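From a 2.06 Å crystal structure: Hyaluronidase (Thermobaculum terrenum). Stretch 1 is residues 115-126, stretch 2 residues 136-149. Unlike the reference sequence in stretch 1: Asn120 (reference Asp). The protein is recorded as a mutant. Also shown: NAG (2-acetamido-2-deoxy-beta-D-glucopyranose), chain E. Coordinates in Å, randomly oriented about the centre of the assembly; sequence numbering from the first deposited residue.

Stretch 1, residues 115-126: GIFFDNVPFDLI
Stretch 2, residues 136-149: NLAEAQADFLTRVL

The most unusual feature of this contact is a glutamine methylene stacked as a CH-pi donor over the face of an aromatic ring: Gln141 CG sits 4.2 Å from the centroid of the Phe118 ring (CG, CD1, CD2, CE1, CE2, CZ), only 7° off the ring normal, a CH-pi arrangement over the face. The same side chain, extended with chi1 -71° (m), chi2 175° (t) and chi3 -11°, brings its NE2 to 3.3 Å from Phe118 CB. That close approach is packing, since no hydrogen bond joins the two stretches; both amide ends of Gln141 find hydrogen-bond partners elsewhere in the structure.

Stretch 1 enters as the end of a strand (115-117 here, begun earlier in the chain) and passes into loop; stretch 2 is helix from Leu137 through Leu149, continuing beyond it, with Asn136 at the N-cap position. Helical phi/psi values, from -56/-49 at Leu137 to -61/-51 at Leu149, accompany the i to i+4 ladder, for example Leu145 N to Gln141 O at 2.8 Å. The register is fixed by CA-CA distances of 8.1 Å for Ile116-Leu145 and 8.5 Å for Phe118-Gln141, so the chains run in opposite senses: later residues of stretch 1 meet earlier residues of the helix.

Ile116, in the strand (phi/psi -127/106), and Phe118, just past its end (-127/25), both point toward the helix, while Phe117 (-107/141) between them points away. Ile116, chi1 -52° (m) and chi2 -179° (t), places CB 3.8 Å from Leu145 CD2 and CD1 3.9 Å from Val148 CG1. Phe118, chi1 -58° (m) and chi2 -83°, sets its CE2 3.9 Å from Leu145 CD1. Its CZ lies 4.3 Å from Phe144 CD2, which is at the edge of the Phe118 ring, near its plane.

Farther along, Leu125 (phi/psi -71/126; chi1 -63°, m; chi2 163°, t) starts sideways, but its end comes nearer the first helical turn. Leu125 CD2 is 3.7 Å from Ala140 CB and 4.2 Å from Leu137 CD2, and CD1 is 4.0 Å from Asn136 C. Leu137, with chi1 -138° and chi2 -149° both between wells, also meets loop backbone: its CD1 lies 3.8 Å from Phe123 O. Together the stretches bury 518 Å², mostly through apolar side chains.

Asp119 turns away from the helix, phi/psi -73/147 and chi1 57° (p), and accepts a hydrogen bond at OD2 from NAG N2 at 3.0 Å and 166°. Asn120, which replaces the reference Asp in this mutant, adopts phi/psi 55/57 and brings ND2 to 3.6 Å from NAG C2.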

ATOM      1  N   GLY C 115      13.944  17.379  -1.483  1.00 28.13           N
ATOM      2  CA  GLY C 115      13.629  16.308  -2.430  1.00 27.56           C
ATOM      3  C   GLY C 115      13.331  16.881  -3.804  1.00 27.06           C
ATOM      4  O   GLY C 115      12.554  17.823  -3.921  1.00 27.41           O
ATOM      5  N   ILE C 116      13.952  16.334  -4.847  1.00 26.35           N
ATOM      6  CA  ILE C 116      13.627  16.733  -6.226  1.00 26.68           C
ATOM      7  C   ILE C 116      13.314  15.463  -7.018  1.00 26.86           C
ATOM      8  O   ILE C 116      14.223  14.701  -7.368  1.00 26.75           O
ATOM      9  CB  ILE C 116      14.752  17.568  -6.890  1.00 26.52           C
ATOM     10  CG1 ILE C 116      15.138  18.751  -5.987  1.00 26.86           C
ATOM     11  CG2 ILE C 116      14.299  18.083  -8.253  1.00 26.67           C
ATOM     12  CD1 ILE C 116      16.215  19.654  -6.546  1.00 27.22           C
ATOM     13  N   PHE C 117      12.028  15.238  -7.300  1.00 26.77           N
ATOM     14  CA  PHE C 117      11.570  13.949  -7.846  1.00 26.69           C
ATOM     15  C   PHE C 117      11.190  14.039  -9.311  1.00 26.96           C
ATOM     16  O   PHE C 117      10.607  15.035  -9.736  1.00 27.70           O
ATOM     17  CB  PHE C 117      10.392  13.391  -7.038  1.00 26.34           C
ATOM     18  CG  PHE C 117      10.658  13.229  -5.555  1.00 25.56           C
ATOM     19  CD1 PHE C 117      11.950  13.079  -5.039  1.00 25.55           C
ATOM     20  CD2 PHE C 117       9.592  13.176  -4.671  1.00 25.22           C
ATOM     21  CE1 PHE C 117      12.159  12.925  -3.683  1.00 25.32           C
ATOM     22  CE2 PHE C 117       9.796  13.016  -3.314  1.00 25.03           C
ATOM     23  CZ  PHE C 117      11.078  12.893  -2.817  1.00 25.44           C
ATOM     24  N   PHE C 118      11.534  12.989 -10.067  1.00 26.51           N
ATOM     25  CA  PHE C 118      11.239  12.882 -11.502  1.00 27.07           C
ATOM     26  C   PHE C 118      10.514  11.571 -11.838  1.00 27.60           C
ATOM     27  O   PHE C 118      10.588  11.083 -12.969  1.00 27.52           O
ATOM     28  CB  PHE C 118      12.538  12.999 -12.308  1.00 27.02           C
ATOM     29  CG  PHE C 118      13.285  14.276 -12.058  1.00 27.86           C
ATOM     30  CD1 PHE C 118      12.941  15.437 -12.737  1.00 28.19           C
ATOM     31  CD2 PHE C 118      14.301  14.330 -11.117  1.00 28.18           C
ATOM     32  CE1 PHE C 118      13.607  16.630 -12.491  1.00 28.61           C
ATOM     33  CE2 PHE C 118      14.976  15.515 -10.869  1.00 28.96           C
ATOM     34  CZ  PHE C 118      14.631  16.669 -11.559  1.00 28.43           C
ATOM     35  N   ASP C 119       9.817  11.002 -10.856  1.00 28.15           N
ATOM     36  CA  ASP C 119       8.967   9.830 -11.091  1.00 28.42           C
ATOM     37  C   ASP C 119       7.707  10.208 -11.864  1.00 29.37           C
ATOM     38  O   ASP C 119       7.182  11.306 -11.700  1.00 29.46           O
ATOM     39  CB  ASP C 119       8.576   9.154  -9.772  1.00 28.33           C
ATOM     40  CG  ASP C 119       7.860  10.095  -8.810  1.00 27.48           C
ATOM     41  OD1 ASP C 119       8.441  11.143  -8.463  1.00 26.43           O
ATOM     42  OD2 ASP C 119       6.733   9.774  -8.394  1.00 26.20           O
ATOM     43  N   ASN C 120       7.229   9.285 -12.698  1.00 30.72           N
ATOM     44  CA  ASN C 120       5.985   9.452 -13.454  1.00 31.99           C
ATOM     45  C   ASN C 120       5.968  10.730 -14.295  1.00 33.21           C
ATOM     46  O   ASN C 120       5.104  11.599 -14.138  1.00 33.42           O
ATOM     47  CB  ASN C 120       4.773   9.382 -12.516  1.00 32.15           C
ATOM     48  CG  ASN C 120       4.741   8.103 -11.692  1.00 31.43           C
ATOM     49  OD1 ASN C 120       5.424   7.124 -12.003  1.00 31.94           O
ATOM     50  ND2 ASN C 120       3.951   8.112 -10.625  1.00 31.11           N
ATOM     51  N   VAL C 121       6.973  10.822 -15.161  1.00 34.25           N
ATOM     52  CA  VAL C 121       7.082  11.856 -16.191  1.00 34.89           C
ATOM     53  C   VAL C 121       7.425  11.129 -17.495  1.00 36.27           C
ATOM     54  O   VAL C 121       7.760   9.938 -17.454  1.00 34.68           O
ATOM     55  CB  VAL C 121       8.157  12.919 -15.840  1.00 34.09           C
ATOM     56  CG1 VAL C 121       7.846  13.561 -14.494  1.00 33.99           C
ATOM     57  CG2 VAL C 121       9.570  12.332 -15.855  1.00 34.06           C
ATOM     58  N   PRO C 122       7.327  11.820 -18.653  1.00 38.93           N
ATOM     59  CA  PRO C 122       7.724  11.181 -19.913  1.00 39.90           C
ATOM     60  C   PRO C 122       9.188  10.737 -19.928  1.00 42.05           C
ATOM     61  O   PRO C 122      10.050  11.421 -19.368  1.00 42.34           O
ATOM     62  CB  PRO C 122       7.479  12.280 -20.957  1.00 39.90           C
ATOM     63  CG  PRO C 122       6.412  13.124 -20.363  1.00 39.82           C
ATOM     64  CD  PRO C 122       6.708  13.139 -18.889  1.00 39.66           C
ATOM     65  N   PHE C 123       9.453   9.601 -20.577  1.00 45.39           N
ATOM     66  CA  PHE C 123      10.792   8.995 -20.590  1.00 47.74           C
ATOM     67  C   PHE C 123      11.821   9.748 -21.442  1.00 48.89           C
ATOM     68  O   PHE C 123      13.012   9.453 -21.354  1.00 49.63           O
ATOM     69  CB  PHE C 123      10.731   7.526 -21.058  1.00 48.85           C
ATOM     70  CG  PHE C 123       9.872   6.618 -20.193  1.00 50.07           C
ATOM     71  CD1 PHE C 123       9.833   6.743 -18.798  1.00 50.61           C
ATOM     72  CD2 PHE C 123       9.134   5.587 -20.782  1.00 50.28           C
ATOM     73  CE1 PHE C 123       9.052   5.889 -18.022  1.00 50.92           C
ATOM     74  CE2 PHE C 123       8.358   4.728 -20.007  1.00 50.20           C
ATOM     75  CZ  PHE C 123       8.315   4.879 -18.628  1.00 50.65           C
ATOM     76  N   ASP C 124      11.370  10.712 -22.245  1.00 50.12           N
ATOM     77  CA  ASP C 124      12.248  11.498 -23.114  1.00 52.29           C
ATOM     78  C   ASP C 124      12.001  12.991 -22.917  1.00 51.17           C
ATOM     79  O   ASP C 124      11.003  13.386 -22.308  1.00 50.45           O
ATOM     80  CB  ASP C 124      12.060  11.096 -24.589  1.00 55.99           C
ATOM     81  CG  ASP C 124      10.598  10.871 -24.966  1.00 58.26           C
ATOM     82  OD1 ASP C 124       9.703  11.482 -24.340  1.00 60.18           O
ATOM     83  OD2 ASP C 124      10.349  10.065 -25.887  1.00 62.44           O
ATOM     84  N   LEU C 125      12.915  13.802 -23.449  1.00 48.69           N
ATOM     85  CA  LEU C 125      12.903  15.251 -23.254  1.00 47.28           C
ATOM     86  C   LEU C 125      11.757  15.922 -24.023  1.00 47.51           C
ATOM     87  O   LEU C 125      11.619  15.741 -25.232  1.00 48.00           O
ATOM     88  CB  LEU C 125      14.252  15.858 -23.666  1.00 46.03           C
ATOM     89  CG  LEU C 125      15.464  15.392 -22.846  1.00 45.69           C
ATOM     90  CD1 LEU C 125      16.771  15.701 -23.561  1.00 46.18           C
ATOM     91  CD2 LEU C 125      15.457  16.018 -21.457  1.00 45.39           C
ATOM     92  N   ILE C 126      10.954  16.697 -23.298  1.00 47.25           N
ATOM     93  CA  ILE C 126       9.767  17.367 -23.843  1.00 47.78           C
ATOM     94  C   ILE C 126      10.137  18.596 -24.677  1.00 47.18           C
ATOM     95  O   ILE C 126       9.570  18.805 -25.752  1.00 48.61           O
ATOM     96  CB  ILE C 126       8.786  17.768 -22.702  1.00 48.01           C
ATOM     97  CG1 ILE C 126       8.224  16.509 -22.029  1.00 48.53           C
ATOM     98  CG2 ILE C 126       7.639  18.634 -23.216  1.00 48.57           C
ATOM     99  CD1 ILE C 126       7.504  16.765 -20.718  1.00 48.99           C
ATOM    100  N   ASN C 136      20.145  12.911 -23.629  1.00 41.13           N
ATOM    101  CA  ASN C 136      19.060  12.132 -23.015  1.00 38.87           C
ATOM    102  C   ASN C 136      18.622  12.670 -21.639  1.00 36.16           C
ATOM    103  O   ASN C 136      19.230  13.602 -21.102  1.00 35.18           O
ATOM    104  CB  ASN C 136      19.451  10.641 -22.944  1.00 39.29           C
ATOM    105  CG  ASN C 136      20.848  10.421 -22.389  1.00 39.47           C
ATOM    106  OD1 ASN C 136      21.741   9.962 -23.093  1.00 42.48           O
ATOM    107  ND2 ASN C 136      21.039  10.738 -21.130  1.00 39.25           N
ATOM    108  N   LEU C 137      17.554  12.078 -21.104  1.00 33.53           N
ATOM    109  CA  LEU C 137      16.922  12.491 -19.839  1.00 32.18           C
ATOM    110  C   LEU C 137      17.904  12.499 -18.674  1.00 30.76           C
ATOM    111  O   LEU C 137      17.972  13.462 -17.918  1.00 30.38           O
ATOM    112  CB  LEU C 137      15.752  11.545 -19.486  1.00 32.25           C
ATOM    113  CG  LEU C 137      14.423  12.080 -18.934  1.00 32.59           C
ATOM    114  CD1 LEU C 137      13.804  11.043 -18.007  1.00 32.28           C
ATOM    115  CD2 LEU C 137      14.525  13.421 -18.228  1.00 33.10           C
ATOM    116  N   ALA C 138      18.648  11.405 -18.536  1.00 31.34           N
ATOM    117  CA  ALA C 138      19.629  11.243 -17.454  1.00 31.49           C
ATOM    118  C   ALA C 138      20.666  12.362 -17.404  1.00 31.87           C
ATOM    119  O   ALA C 138      21.045  12.801 -16.325  1.00 31.84           O
ATOM    120  CB  ALA C 138      20.320   9.887 -17.556  1.00 31.54           C
ATOM    121  N   GLU C 139      21.091  12.844 -18.573  1.00 34.13           N
ATOM    122  CA  GLU C 139      22.095  13.913 -18.672  1.00 34.69           C
ATOM    123  C   GLU C 139      21.499  15.249 -18.256  1.00 33.02           C
ATOM    124  O   GLU C 139      22.135  16.024 -17.536  1.00 33.55           O
ATOM    125  CB  GLU C 139      22.664  14.025 -20.099  1.00 37.02           C
ATOM    126  CG  GLU C 139      23.880  13.145 -20.361  1.00 39.43           C
ATOM    127  CD  GLU C 139      24.377  13.209 -21.805  1.00 41.50           C
ATOM    128  OE1 GLU C 139      25.099  12.275 -22.213  1.00 42.52           O
ATOM    129  OE2 GLU C 139      24.056  14.179 -22.535  1.00 41.32           O
ATOM    130  N   ALA C 140      20.283  15.518 -18.727  1.00 32.20           N
ATOM    131  CA  ALA C 140      19.580  16.756 -18.398  1.00 31.95           C
ATOM    132  C   ALA C 140      19.363  16.845 -16.890  1.00 32.04           C
ATOM    133  O   ALA C 140      19.726  17.838 -16.267  1.00 31.68           O
ATOM    134  CB  ALA C 140      18.248  16.824 -19.130  1.00 31.82           C
ATOM    135  N   GLN C 141      18.794  15.779 -16.325  1.00 32.14           N
ATOM    136  CA  GLN C 141      18.527  15.684 -14.886  1.00 31.82           C
ATOM    137  C   GLN C 141      19.790  15.811 -14.036  1.00 31.34           C
ATOM    138  O   GLN C 141      19.802  16.548 -13.046  1.00 30.97           O
ATOM    139  CB  GLN C 141      17.828  14.356 -14.565  1.00 31.85           C
ATOM    140  CG  GLN C 141      16.393  14.309 -15.058  1.00 32.58           C
ATOM    141  CD  GLN C 141      15.730  12.960 -14.865  1.00 32.19           C
ATOM    142  OE1 GLN C 141      16.381  11.969 -14.543  1.00 32.77           O
ATOM    143  NE2 GLN C 141      14.418  12.922 -15.053  1.00 31.81           N
ATOM    144  N   ALA C 142      20.843  15.089 -14.420  1.00 31.12           N
ATOM    145  CA  ALA C 142      22.114  15.134 -13.693  1.00 31.17           C
ATOM    146  C   ALA C 142      22.689  16.553 -13.665  1.00 31.44           C
ATOM    147  O   ALA C 142      23.131  17.022 -12.614  1.00 30.56           O
ATOM    148  CB  ALA C 142      23.118  14.161 -14.299  1.00 31.37           C
ATOM    149  N   ASP C 143      22.663  17.226 -14.817  1.00 32.20           N
ATOM    150  CA  ASP C 143      23.148  18.605 -14.931  1.00 32.77           C
ATOM    151  C   ASP C 143      22.285  19.588 -14.142  1.00 31.86           C
ATOM    152  O   ASP C 143      22.807  20.497 -13.488  1.00 32.35           O
ATOM    153  CB  ASP C 143      23.221  19.041 -16.402  1.00 33.73           C
ATOM    154  CG  ASP C 143      23.627  20.498 -16.556  1.00 34.63           C
ATOM    155  OD1 ASP C 143      24.621  20.904 -15.916  1.00 35.77           O
ATOM    156  OD2 ASP C 143      22.940  21.240 -17.288  1.00 34.63           O
ATOM    157  N   PHE C 144      20.969  19.414 -14.207  1.00 31.01           N
ATOM    158  CA  PHE C 144      20.061  20.244 -13.421  1.00 30.68           C
ATOM    159  C   PHE C 144      20.319  20.083 -11.922  1.00 29.88           C
ATOM    160  O   PHE C 144      20.461  21.072 -11.202  1.00 28.99           O
ATOM    161  CB  PHE C 144      18.606  19.907 -13.736  1.00 31.07           C
ATOM    162  CG  PHE C 144      17.621  20.793 -13.036  1.00 31.38           C
ATOM    163  CD1 PHE C 144      17.397  22.080 -13.487  1.00 31.84           C
ATOM    164  CD2 PHE C 144      16.922  20.346 -11.920  1.00 32.23           C
ATOM    165  CE1 PHE C 144      16.488  22.913 -12.851  1.00 31.75           C
ATOM    166  CE2 PHE C 144      16.011  21.169 -11.277  1.00 31.98           C
ATOM    167  CZ  PHE C 144      15.794  22.455 -11.744  1.00 32.43           C
ATOM    168  N   LEU C 145      20.381  18.837 -11.462  1.00 29.95           N
ATOM    169  CA  LEU C 145      20.558  18.563 -10.031  1.00 30.61           C
ATOM    170  C   LEU C 145      21.919  19.019  -9.519  1.00 30.48           C
ATOM    171  O   LEU C 145      22.017  19.539  -8.403  1.00 29.88           O
ATOM    172  CB  LEU C 145      20.323  17.079  -9.722  1.00 30.61           C
ATOM    173  CG  LEU C 145      18.867  16.624  -9.900  1.00 30.70           C
ATOM    174  CD1 LEU C 145      18.794  15.107  -9.943  1.00 30.31           C
ATOM    175  CD2 LEU C 145      17.970  17.187  -8.803  1.00 30.73           C
ATOM    176  N   THR C 146      22.958  18.836 -10.340  1.00 31.43           N
ATOM    177  CA  THR C 146      24.298  19.360 -10.039  1.00 31.17           C
ATOM    178  C   THR C 146      24.256  20.867  -9.815  1.00 30.68           C
ATOM    179  O   THR C 146      24.780  21.359  -8.811  1.00 31.41           O
ATOM    180  CB  THR C 146      25.299  19.047 -11.174  1.00 31.70           C
ATOM    181  OG1 THR C 146      25.376  17.629 -11.370  1.00 31.20           O
ATOM    182  CG2 THR C 146      26.715  19.605 -10.851  1.00 31.47           C
ATOM    183  N   ARG C 147      23.612  21.582 -10.738  1.00 31.34           N
ATOM    184  CA  ARG C 147      23.487  23.047 -10.646  1.00 32.64           C
ATOM    185  C   ARG C 147      22.644  23.510  -9.454  1.00 31.71           C
ATOM    186  O   ARG C 147      22.958  24.535  -8.842  1.00 31.38           O
ATOM    187  CB  ARG C 147      22.957  23.656 -11.954  1.00 34.00           C
ATOM    188  CG  ARG C 147      24.037  23.805 -13.018  1.00 35.29           C
ATOM    189  CD  ARG C 147      23.551  24.567 -14.238  1.00 35.99           C
ATOM    190  NE  ARG C 147      22.645  23.757 -15.051  1.00 36.59           N
ATOM    191  CZ  ARG C 147      21.344  23.987 -15.266  1.00 36.07           C
ATOM    192  NH1 ARG C 147      20.718  25.044 -14.759  1.00 35.03           N
ATOM    193  NH2 ARG C 147      20.656  23.139 -16.033  1.00 36.65           N
ATOM    194  N   VAL C 148      21.595  22.761  -9.112  1.00 30.67           N
ATOM    195  CA  VAL C 148      20.793  23.098  -7.925  1.00 30.92           C
ATOM    196  C   VAL C 148      21.642  22.917  -6.657  1.00 30.87           C
ATOM    197  O   VAL C 148      21.615  23.777  -5.778  1.00 32.08           O
ATOM    198  CB  VAL C 148      19.460  22.301  -7.837  1.00 30.38           C
ATOM    199  CG1 VAL C 148      18.730  22.591  -6.526  1.00 29.83           C
ATOM    200  CG2 VAL C 148      18.548  22.631  -9.020  1.00 29.91           C
ATOM    201  N   LEU C 149      22.403  21.822  -6.584  1.00 32.20           N
ATOM    202  CA  LEU C 149      23.272  21.548  -5.435  1.00 33.65           C
ATOM    203  C   LEU C 149      24.331  22.630  -5.262  1.00 34.79           C
ATOM    204  O   LEU C 149      24.489  23.181  -4.168  1.00 35.77           O
ATOM    205  CB  LEU C 149      23.966  20.182  -5.570  1.00 34.10           C
ATOM    206  CG  LEU C 149      24.794  19.716  -4.358  1.00 35.05           C
ATOM    207  CD1 LEU C 149      23.933  19.605  -3.104  1.00 35.47           C
ATOM    208  CD2 LEU C 149      25.487  18.393  -4.644  1.00 35.13           C
TER
HETATM  209  C1  NAG E 101       4.245   5.491  -8.011  1.00 30.22           C
HETATM  210  C2  NAG E 101       4.575   6.835  -7.331  1.00 28.79           C
HETATM  211  C3  NAG E 101       3.971   6.998  -5.934  1.00 28.24           C
HETATM  212  C4  NAG E 101       2.733   6.129  -5.784  1.00 27.66           C
HETATM  213  C5  NAG E 101       3.146   4.674  -5.933  1.00 28.46           C
HETATM  214  C6  NAG E 101       1.964   3.699  -5.809  1.00 28.96           C
HETATM  215  C7  NAG E 101       6.920   6.316  -6.734  1.00 27.82           C
HETATM  216  C8  NAG E 101       8.339   6.799  -6.850  1.00 27.67           C
HETATM  217  N2  NAG E 101       6.011   7.093  -7.325  1.00 28.11           N
HETATM  218  O3  NAG E 101       3.645   8.377  -5.727  1.00 27.75           O
HETATM  219  O4  NAG E 101       2.163   6.301  -4.486  1.00 26.20           O
HETATM  220  O5  NAG E 101       3.881   4.419  -7.134  1.00 29.59           O
HETATM  221  O6  NAG E 101       0.904   4.024  -6.711  1.00 28.75           O
HETATM  222  O7  NAG E 101       6.638   5.280  -6.145  1.00 27.28           O